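Local coordinates for carboxymuconolactone decarboxylase family protein (Thermotoga maritima, PDB 1VKE) that may act as a peroxiredoxin-like oxidoreductase in the antioxidative response, as a hexameric helical protein of the carboxymuconolactone decarboxylase family, at residues D54-E59 / D89-E94; A65-V68 / C74-Y77; R81-G86 / E120-E125. One frame throughout, in Å; residues are numbered along the deposited sequence. Where two conformers were deposited one is given.

Contact 1. Residues D54-E59 / D89-E94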
loop_
_atom_site.group_PDB
_atom_site.type_symbol
_atom_site.label_atom_id
_atom_site.label_comp_id
_atom_site.label_asym_id
_atom_site.label_seq_id
_atom_site.Cartn_x
_atom_site.Cartn_y
_atom_site.Cartn_z
ATOM N N ASP E 54 22.389 15.717 -6.153
ATOM C CA ASP E 54 21.938 16.733 -7.074
ATOM C C ASP E 54 20.475 16.607 -7.410
ATOM O O ASP E 54 19.810 15.619 -7.029
ATOM C CB ASP E 54 22.804 16.828 -8.331
ATOM C CG ASP E 54 22.689 15.660 -9.285
ATOM O OD1 ASP E 54 21.828 14.773 -9.182
ATOM O OD2 ASP E 54 23.484 15.595 -10.258
ATOM N N VAL E 55 19.936 17.644 -8.038
ATOM C CA VAL E 55 18.509 17.669 -8.248
ATOM C C VAL E 55 18.040 16.530 -9.166
ATOM O O VAL E 55 16.988 15.878 -8.905
ATOM C CB VAL E 55 18.003 19.041 -8.692
ATOM C CG1 VAL E 55 18.627 19.442 -9.991
ATOM C CG2 VAL E 55 16.497 19.066 -8.749
ATOM N N LYS E 56 18.804 16.226 -10.216
ATOM C CA LYS E 56 18.376 15.131 -11.091
ATOM C C LYS E 56 18.240 13.823 -10.311
ATOM O O LYS E 56 17.222 13.087 -10.428
ATOM C CB LYS E 56 19.344 14.944 -12.256
ATOM C CG LYS E 56 18.878 13.888 -13.228
ATOM C CD LYS E 56 19.700 13.878 -14.503
ATOM C CE LYS E 56 21.052 13.332 -14.318
ATOM N NZ LYS E 56 21.705 13.243 -15.657
ATOM N N THR E 57 19.210 13.568 -9.451
ATOM C CA THR E 57 19.222 12.373 -8.626
ATOM C C THR E 57 18.020 12.344 -7.703
ATOM O O THR E 57 17.351 11.300 -7.572
ATOM C CB THR E 57 20.499 12.324 -7.817
ATOM O OG1 THR E 57 21.637 12.181 -8.705
ATOM C CG2 THR E 57 20.526 11.082 -6.934
ATOM N N LYS E 58 17.768 13.468 -7.021
ATOM C CA LYS E 58 16.636 13.510 -6.067
ATOM C C LYS E 58 15.286 13.335 -6.781
ATOM O O LYS E 58 14.380 12.619 -6.282
ATOM C CB LYS E 58 16.674 14.778 -5.212
ATOM C CG LYS E 58 17.830 14.845 -4.250
ATOM C CD LYS E 58 17.686 15.995 -3.287
ATOM C CE LYS E 58 18.855 16.089 -2.324
ATOM N NZ LYS E 58 18.656 16.984 -1.138
ATOM N N GLU E 59 15.146 13.949 -7.950
ATOM C CA GLU E 59 13.890 13.787 -8.717
ATOM C C GLU E 59 13.695 12.356 -9.243
ATOM O O GLU E 59 12.575 11.849 -9.250
ATOM C CB GLU E 59 13.792 14.841 -9.806
ATOM C CG GLU E 59 13.669 16.256 -9.242
ATOM C CD GLU E 59 12.314 16.585 -8.588
ATOM O OE1 GLU E 59 11.384 15.766 -8.697
ATOM O OE2 GLU E 59 12.175 17.700 -8.007
ATOM N N ASP E 89 15.936 9.399 -21.394
ATOM C CA ASP E 89 14.983 8.267 -21.322
ATOM C C ASP E 89 15.645 7.020 -20.745
ATOM O O ASP E 89 15.000 6.340 -19.929
ATOM C CB ASP E 89 14.361 7.917 -22.677
ATOM C CG ASP E 89 13.339 8.959 -23.149
ATOM O OD1 ASP E 89 13.036 9.918 -22.397
ATOM O OD2 ASP E 89 12.749 8.871 -24.258
ATOM N N GLU E 90 16.905 6.770 -21.122
ATOM C CA GLU E 90 17.639 5.637 -20.564
ATOM C C GLU E 90 17.760 5.695 -19.014
ATOM O O GLU E 90 17.570 4.688 -18.326
ATOM C CB GLU E 90 19.018 5.478 -21.209
ATOM C CG GLU E 90 19.675 4.162 -20.816
ATOM C CD GLU E 90 20.836 3.759 -21.737
ATOM O OE1 GLU E 90 21.093 4.461 -22.753
ATOM O OE2 GLU E 90 21.504 2.732 -21.431
ATOM N N GLU E 91 18.100 6.876 -18.487
ATOM C CA GLU E 91 18.221 7.052 -17.047
ATOM C C GLU E 91 16.869 6.829 -16.387
ATOM O O GLU E 91 16.750 6.082 -15.405
ATOM C CB GLU E 91 18.732 8.469 -16.706
ATOM C CG GLU E 91 20.205 8.700 -17.047
ATOM C CD GLU E 91 20.650 10.144 -16.850
ATOM O OE1 GLU E 91 19.918 11.079 -17.269
ATOM O OE2 GLU E 91 21.764 10.349 -16.333
ATOM N N ILE E 92 15.830 7.436 -16.950
ATOM C CA ILE E 92 14.468 7.238 -16.432
ATOM C C ILE E 92 14.041 5.766 -16.468
ATOM O O ILE E 92 13.509 5.265 -15.471
ATOM C CB ILE E 92 13.468 8.137 -17.206
ATOM C CG1 ILE E 92 13.763 9.595 -16.863
ATOM C CG2 ILE E 92 12.028 7.763 -16.877
ATOM C CD1 ILE E 92 13.074 10.606 -17.814
ATOM N N PHE E 93 14.325 5.064 -17.563
ATOM C CA PHE E 93 13.938 3.645 -17.652
ATOM C C PHE E 93 14.717 2.773 -16.675
ATOM O O PHE E 93 14.138 1.867 -16.089
ATOM C CB PHE E 93 14.064 3.087 -19.069
ATOM C CG PHE E 93 13.208 3.770 -20.110
ATOM C CD1 PHE E 93 11.983 4.299 -19.826
ATOM C CD2 PHE E 93 13.659 3.833 -21.419
ATOM C CE1 PHE E 93 11.226 4.918 -20.826
ATOM C CE2 PHE E 93 12.896 4.441 -22.419
ATOM C CZ PHE E 93 11.674 4.977 -22.107
ATOM N N GLU E 94 15.983 3.092 -16.422
ATOM C CA GLU E 94 16.764 2.318 -15.428
ATOM C C GLU E 94 16.202 2.484 -14.040
ATOM O O GLU E 94 16.155 1.524 -13.258
ATOM C CB GLU E 94 18.245 2.696 -15.452
ATOM C CG GLU E 94 18.973 2.213 -16.705
ATOM C CD GLU E 94 20.465 2.522 -16.731
ATOM O OE1 GLU E 94 21.065 2.707 -15.653
ATOM O OE2 GLU E 94 21.030 2.591 -17.860
HETATM O O HOH W 1 21.292 12.781 -18.553
#
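Lys56 and Glu91 form a surface salt bridge between the first turns of helices 55-68 and 89-103, in an all-helical AhpD-like fold. The second helix starts with Asp89, whose OD1 forms a salt bridge with Arg122 of helix 108-127. Glu91 then turns toward the first helix. Its OE2 takes the Lys56 ammonium on the syn side, with NZ 3.0 Å away and 16° out of the carboxylate plane. OE1 is a weaker second partner of NZ at 3.2 Å. OE1 also accepts from Ser88 N, which should help fix the carboxylate at the helix start. Water 1 accepts from Lys56 NZ and appears to bridge to Glu91 OE1, though that second contact is unusually short. The lysine chain lies across the glutamate chain at about a right angle. It leaves its helix with CG anti to N (chi1 -176°) and bends at chi3 (73°). Ile92 packs on Leu79 and Leu118, and Glu94 OE1 forms a salt bridge with Lys58 of the second subunit. Asp54, two residues before Lys56, N-caps helix 55-68. Its OD1 accepts from Thr57 N at 2.9 Å and from Thr57 OG1 at 2.6 Å, and the donors come from opposite faces of the carboxylate.

Contact 2. Residues A65-V68 / C74-Y77; sequences ASTV and CIRY
Ser66 OG sits 3.3 Å from Cys74 CB while hydrogen bonds hold it to Gly62 O, one turn back in its own helix, and to O3 of a bound unknown ligand. The contact is the tight end of a helical hairpin. Helix 55-68 ends here, and helix 72-84 returns after a short turn. The backbones come close, with Ser66 CA and Ile75 CA 5.4 Å apart. The small serine side chain points at the second helix and fills the narrow gap. Its CB lies 3.6 Å from Cys74 CB. The contact with the cysteine is made by that methylene group, not by the sulfur. Cys74 SG lies beside its own backbone N (chi1 -51°) and is disulfide-bonded to Cys71, forming a CxxC pair. Pro109 of the fourth subunit also packs on Cys74.

Ile75 fills the other half of the joint. Its CG1 passes 3.7 Å from Ser66 O and 3.7 Å from Thr67 OG1. CD1 carries on to lie 3.9 Å from Thr67 CA. The isoleucine and threonine side chains cross at about a right angle. Thr67 OG1 bonds to Leu63 O, so this buried hydroxyl meets the isoleucine with its polar need already met within its helix. Ile75 also packs on Ala114 of helix 108-127.

A CxxC pair at the start of a helix is the redox site in AhpD, and the pair here is consistent with such a role. The disulfide shows that the pair is oxidised in this crystal. The unidentified ligand, probably from the crystallisation liquor, may mark a pocket at Ser66, on the residue that packs against Cys74. Across the joint itself, the chemistry is van der Waals packing, with the hydroxyls bonded elsewhere.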
loop_
_atom_site.group_PDB
_atom_site.type_symbol
_atom_site.label_atom_id
_atom_site.label_comp_id
_atom_site.label_asym_id
_atom_site.label_seq_id
_atom_site.Cartn_x
_atom_site.Cartn_y
_atom_site.Cartn_z
ATOM N N ALA E 65 10.110 6.313 -5.793
ATOM C CA ALA E 65 9.216 6.191 -4.634
ATOM C C ALA E 65 7.750 6.272 -5.093
ATOM O O ALA E 65 6.910 5.467 -4.632
ATOM C CB ALA E 65 9.499 7.268 -3.619
ATOM N N SER E 66 7.446 7.213 -5.971
ATOM C CA SER E 66 6.065 7.445 -6.458
ATOM C C SER E 66 5.569 6.272 -7.285
ATOM O O SER E 66 4.391 5.999 -7.298
ATOM C CB SER E 66 6.049 8.713 -7.339
ATOM O OG SER E 66 6.426 9.868 -6.579
ATOM N N THR E 67 6.462 5.594 -7.999
ATOM C CA THR E 67 6.082 4.444 -8.802
ATOM C C THR E 67 5.804 3.196 -7.959
ATOM O O THR E 67 4.810 2.512 -8.168
ATOM C CB THR E 67 7.172 4.166 -9.870
ATOM O OG1 THR E 67 7.342 5.331 -10.683
ATOM C CG2 THR E 67 6.748 3.015 -10.801
ATOM N N VAL E 68 6.677 2.859 -7.003
ATOM C CA VAL E 68 6.441 1.677 -6.207
ATOM C C VAL E 68 5.198 1.852 -5.312
ATOM O O VAL E 68 4.535 0.859 -4.918
ATOM C CB VAL E 68 7.644 1.225 -5.311
ATOM C CG1 VAL E 68 8.826 0.884 -6.162
ATOM C CG2 VAL E 68 7.972 2.229 -4.249
ATOM N N CYS E 74 1.836 11.814 -8.736
ATOM C CA CYS E 74 3.189 11.998 -8.207
ATOM C C CYS E 74 4.221 11.571 -9.261
ATOM O O CYS E 74 5.265 12.222 -9.479
ATOM C CB CYS E 74 3.451 11.147 -6.968
ATOM S SG CYS E 74 2.198 11.312 -5.673
ATOM N N ILE E 75 3.926 10.461 -9.934
ATOM C CA ILE E 75 4.779 9.983 -11.031
ATOM C C ILE E 75 4.920 11.071 -12.106
ATOM O O ILE E 75 6.032 11.409 -12.593
ATOM C CB ILE E 75 4.188 8.695 -11.678
ATOM C CG1 ILE E 75 4.316 7.537 -10.688
ATOM C CG2 ILE E 75 4.939 8.368 -13.016
ATOM C CD1 ILE E 75 3.580 6.302 -11.097
ATOM N N ARG E 76 3.776 11.619 -12.504
ATOM C CA ARG E 76 3.762 12.700 -13.510
ATOM C C ARG E 76 4.611 13.917 -13.106
ATOM O O ARG E 76 5.413 14.423 -13.891
ATOM C CB ARG E 76 2.341 13.147 -13.821
ATOM C CG ARG E 76 1.538 12.192 -14.658
ATOM C CD ARG E 76 0.039 12.647 -14.798
ATOM N NE ARG E 76 -0.823 11.553 -15.260
ATOM C CZ ARG E 76 -1.855 11.006 -14.581
ATOM N NH1 ARG E 76 -2.201 11.420 -13.362
ATOM N NH2 ARG E 76 -2.555 10.019 -15.142
ATOM N N TYR E 77 4.453 14.357 -11.859
ATOM C CA TYR E 77 5.166 15.486 -11.332
ATOM C C TYR E 77 6.668 15.212 -11.436
ATOM O O TYR E 77 7.442 16.009 -11.961
ATOM C CB TYR E 77 4.811 15.767 -9.832
ATOM C CG TYR E 77 5.699 16.852 -9.280
ATOM C CD1 TYR E 77 5.403 18.187 -9.466
ATOM C CD2 TYR E 77 6.833 16.532 -8.523
ATOM C CE1 TYR E 77 6.282 19.193 -9.007
ATOM C CE2 TYR E 77 7.700 17.533 -8.070
ATOM C CZ TYR E 77 7.400 18.845 -8.307
ATOM O OH TYR E 77 8.220 19.859 -7.845
#

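Contact 3. Residues R81-G86 / E120-E125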
loop_
_atom_site.group_PDB
_atom_site.type_symbol
_atom_site.label_atom_id
_atom_site.label_comp_id
_atom_site.label_asym_id
_atom_site.label_seq_id
_atom_site.Cartn_x
_atom_site.Cartn_y
_atom_site.Cartn_z
ATOM N N ARG E 81 9.889 16.976 -13.690
ATOM C CA ARG E 81 11.100 17.534 -13.092
ATOM C C ARG E 81 12.329 16.812 -13.635
ATOM O O ARG E 81 13.371 17.448 -13.903
ATOM C CB ARG E 81 11.047 17.325 -11.583
ATOM C CG ARG E 81 10.008 18.147 -10.883
ATOM C CD ARG E 81 10.364 19.619 -10.830
ATOM N NE ARG E 81 11.667 19.787 -10.154
ATOM C CZ ARG E 81 12.777 20.278 -10.716
ATOM N NH1 ARG E 81 12.777 20.729 -11.959
ATOM N NH2 ARG E 81 13.888 20.350 -9.996
ATOM N N CYS E 82 12.250 15.480 -13.801
ATOM C CA CYS E 82 13.401 14.725 -14.366
ATOM C C CYS E 82 13.745 15.238 -15.781
ATOM O O CYS E 82 14.908 15.459 -16.135
ATOM C CB CYS E 82 13.109 13.245 -14.456
ATOM S SG CYS E 82 13.117 12.408 -12.813
ATOM N N VAL E 83 12.729 15.396 -16.590
ATOM C CA VAL E 83 12.942 15.945 -17.951
ATOM C C VAL E 83 13.542 17.352 -17.917
ATOM O O VAL E 83 14.547 17.661 -18.614
ATOM C CB VAL E 83 11.611 15.921 -18.759
ATOM C CG1 VAL E 83 11.689 16.719 -20.052
ATOM C CG2 VAL E 83 11.221 14.466 -19.040
ATOM N N GLN E 84 12.970 18.204 -17.072
ATOM C CA GLN E 84 13.479 19.585 -16.906
ATOM C C GLN E 84 14.948 19.623 -16.496
ATOM O O GLN E 84 15.689 20.495 -16.924
ATOM C CB GLN E 84 12.650 20.367 -15.882
ATOM C CG GLN E 84 11.225 20.700 -16.356
ATOM C CD GLN E 84 10.386 21.434 -15.311
ATOM O OE1 GLN E 84 10.520 21.183 -14.113
ATOM N NE2 GLN E 84 9.528 22.353 -15.772
ATOM N N GLU E 85 15.349 18.676 -15.664
ATOM C CA GLU E 85 16.707 18.586 -15.155
ATOM C C GLU E 85 17.634 17.772 -16.056
ATOM O O GLU E 85 18.773 17.475 -15.676
ATOM C CB GLU E 85 16.703 18.010 -13.744
ATOM C CG GLU E 85 16.028 18.868 -12.704
ATOM C CD GLU E 85 16.712 20.216 -12.472
ATOM O OE1 GLU E 85 17.924 20.369 -12.774
ATOM O OE2 GLU E 85 16.013 21.109 -11.962
ATOM N N GLY E 86 17.168 17.437 -17.259
ATOM C CA GLY E 86 18.045 16.884 -18.292
ATOM C C GLY E 86 18.245 15.381 -18.198
ATOM O O GLY E 86 19.174 14.847 -18.794
ATOM N N GLU E 120 4.682 12.113 -24.245
ATOM C CA GLU E 120 4.052 13.424 -24.420
ATOM C C GLU E 120 5.039 14.568 -24.144
ATOM O O GLU E 120 5.108 15.544 -24.919
ATOM C CB GLU E 120 2.834 13.556 -23.498
ATOM C CG GLU E 120 2.018 14.814 -23.722
ATOM C CD GLU E 120 0.823 14.915 -22.762
ATOM O OE1 GLU E 120 0.416 13.855 -22.183
ATOM O OE2 GLU E 120 0.308 16.053 -22.594
ATOM N N LEU E 121 5.825 14.441 -23.071
ATOM C CA LEU E 121 6.831 15.456 -22.744
ATOM C C LEU E 121 7.908 15.553 -23.845
ATOM O O LEU E 121 8.330 16.641 -24.199
ATOM C CB LEU E 121 7.514 15.142 -21.409
ATOM C CG LEU E 121 6.562 15.139 -20.204
ATOM C CD1 LEU E 121 7.289 14.696 -18.954
ATOM C CD2 LEU E 121 5.930 16.494 -20.009
ATOM N N ARG E 122 8.360 14.414 -24.343
ATOM C CA ARG E 122 9.381 14.403 -25.431
ATOM C C ARG E 122 8.843 15.044 -26.709
ATOM O O ARG E 122 9.588 15.723 -27.423
ATOM C CB ARG E 122 9.927 13.003 -25.704
ATOM C CG ARG E 122 10.763 12.410 -24.536
ATOM C CD ARG E 122 11.901 13.285 -24.070
ATOM N NE ARG E 122 12.678 12.601 -23.037
ATOM C CZ ARG E 122 13.539 13.187 -22.217
ATOM N NH1 ARG E 122 13.772 14.480 -22.291
ATOM N NH2 ARG E 122 14.161 12.441 -21.315
ATOM N N GLU E 123 7.544 14.861 -26.968
ATOM C CA GLU E 123 6.919 15.501 -28.135
ATOM C C GLU E 123 6.848 17.045 -27.949
ATOM O O GLU E 123 7.163 17.791 -28.879
ATOM C CB GLU E 123 5.565 14.845 -28.409
ATOM C CG GLU E 123 4.730 15.447 -29.535
ATOM C CD GLU E 123 5.202 15.039 -30.925
ATOM O OE1 GLU E 123 6.130 14.173 -31.031
ATOM O OE2 GLU E 123 4.640 15.585 -31.931
ATOM N N MET E 124 6.487 17.496 -26.736
ATOM C CA MET E 124 6.577 18.922 -26.401
ATOM C C MET E 124 8.002 19.430 -26.645
ATOM O O MET E 124 8.222 20.472 -27.257
ATOM C CB MET E 124 6.169 19.196 -24.961
ATOM C CG MET E 124 4.732 18.961 -24.763
ATOM S SD MET E 124 4.195 19.214 -23.052
ATOM C CE MET E 124 4.268 20.983 -22.888
ATOM N N GLU E 125 8.990 18.735 -26.110
ATOM C CA GLU E 125 10.376 19.135 -26.310
ATOM C C GLU E 125 10.764 19.218 -27.793
ATOM O O GLU E 125 11.357 20.200 -28.260
ATOM C CB GLU E 125 11.231 18.082 -25.647
ATOM C CG GLU E 125 12.684 18.366 -25.439
ATOM C CD GLU E 125 13.151 17.488 -24.276
ATOM O OE1 GLU E 125 13.045 16.268 -24.428
ATOM O OE2 GLU E 125 13.514 18.000 -23.195
HETATM O O HOH W 2 15.585 15.749 -20.332
#
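Val83 of helix 72-84 meets three side chains of helix 108-127, and its two methyls divide the work. CG2 packs on Leu121 CD1 at 3.9 Å and also lies over one face of the Arg122 guanidinium, offset toward the rim. CG1 touches Arg122 NH1 at 3.8 Å and Glu125 OE2 at 3.9 Å. The valine has CG1 anti to its backbone N (chi1 168°), which sends that branch to the charged pair.

The next shell fixes the arginine. Arg122 NH1 donates to the syn lone pair of Glu125 OE1 at 2.9 Å, with the oxygen 11° out of the guanidinium plane. Water 2 sits at the guanidinium edge, 3.0 Å from NH1, and donates to Val83 O at 2.8 Å. NE forms a salt bridge with Asp89, and NH2 bonds to Ala87 O. With bonds at NE, NH1 and NH2, the group has little freedom to turn, and one face stays beside Val83 CG2.

Farther out, helix 72-84 closes with a Schellman motif. Gly86 N bonds to Val83 O and Ala87 N to Cys82 O, and Gly86, the C-prime residue, takes a positive phi (85°). On the far side of this helix end, Arg81 in one of its two conformers grips Glu85 OE2 with both NH1 and NH2.

A leucine in place of Arg122 would probably leave Asp89 and Glu125 without their cationic mate and the Ala87 carbonyl without this donor. The contact thus runs from apolar packing at Leu121 to a polar margin, where one arginine joins its own helix to the end of helix 72-84 and the start of helix 89-103.

Overall arrangement
Contact 2 is buried, its centre about 6 Å from the centre of the chain. Contact 1 is a surface contact and contact 3 is partly buried, their centres each about 11 Å from it. Contact 1 rests on charge and water alone, contact 2 on packing of small and branched side chains, and contact 3 mixes the two. Contacts 1 and 2 share helix 55-68, and contacts 2 and 3 share helix 72-84. Contact 2 is nested within the loop closed by contact 1, whereas contacts 1 and 3 interleave. Asp89 and Arg122 join contacts 1 and 3 by a salt bridge. Contacts 1 and 2 reach the second subunit; no other chain of the assembly touches contact 3.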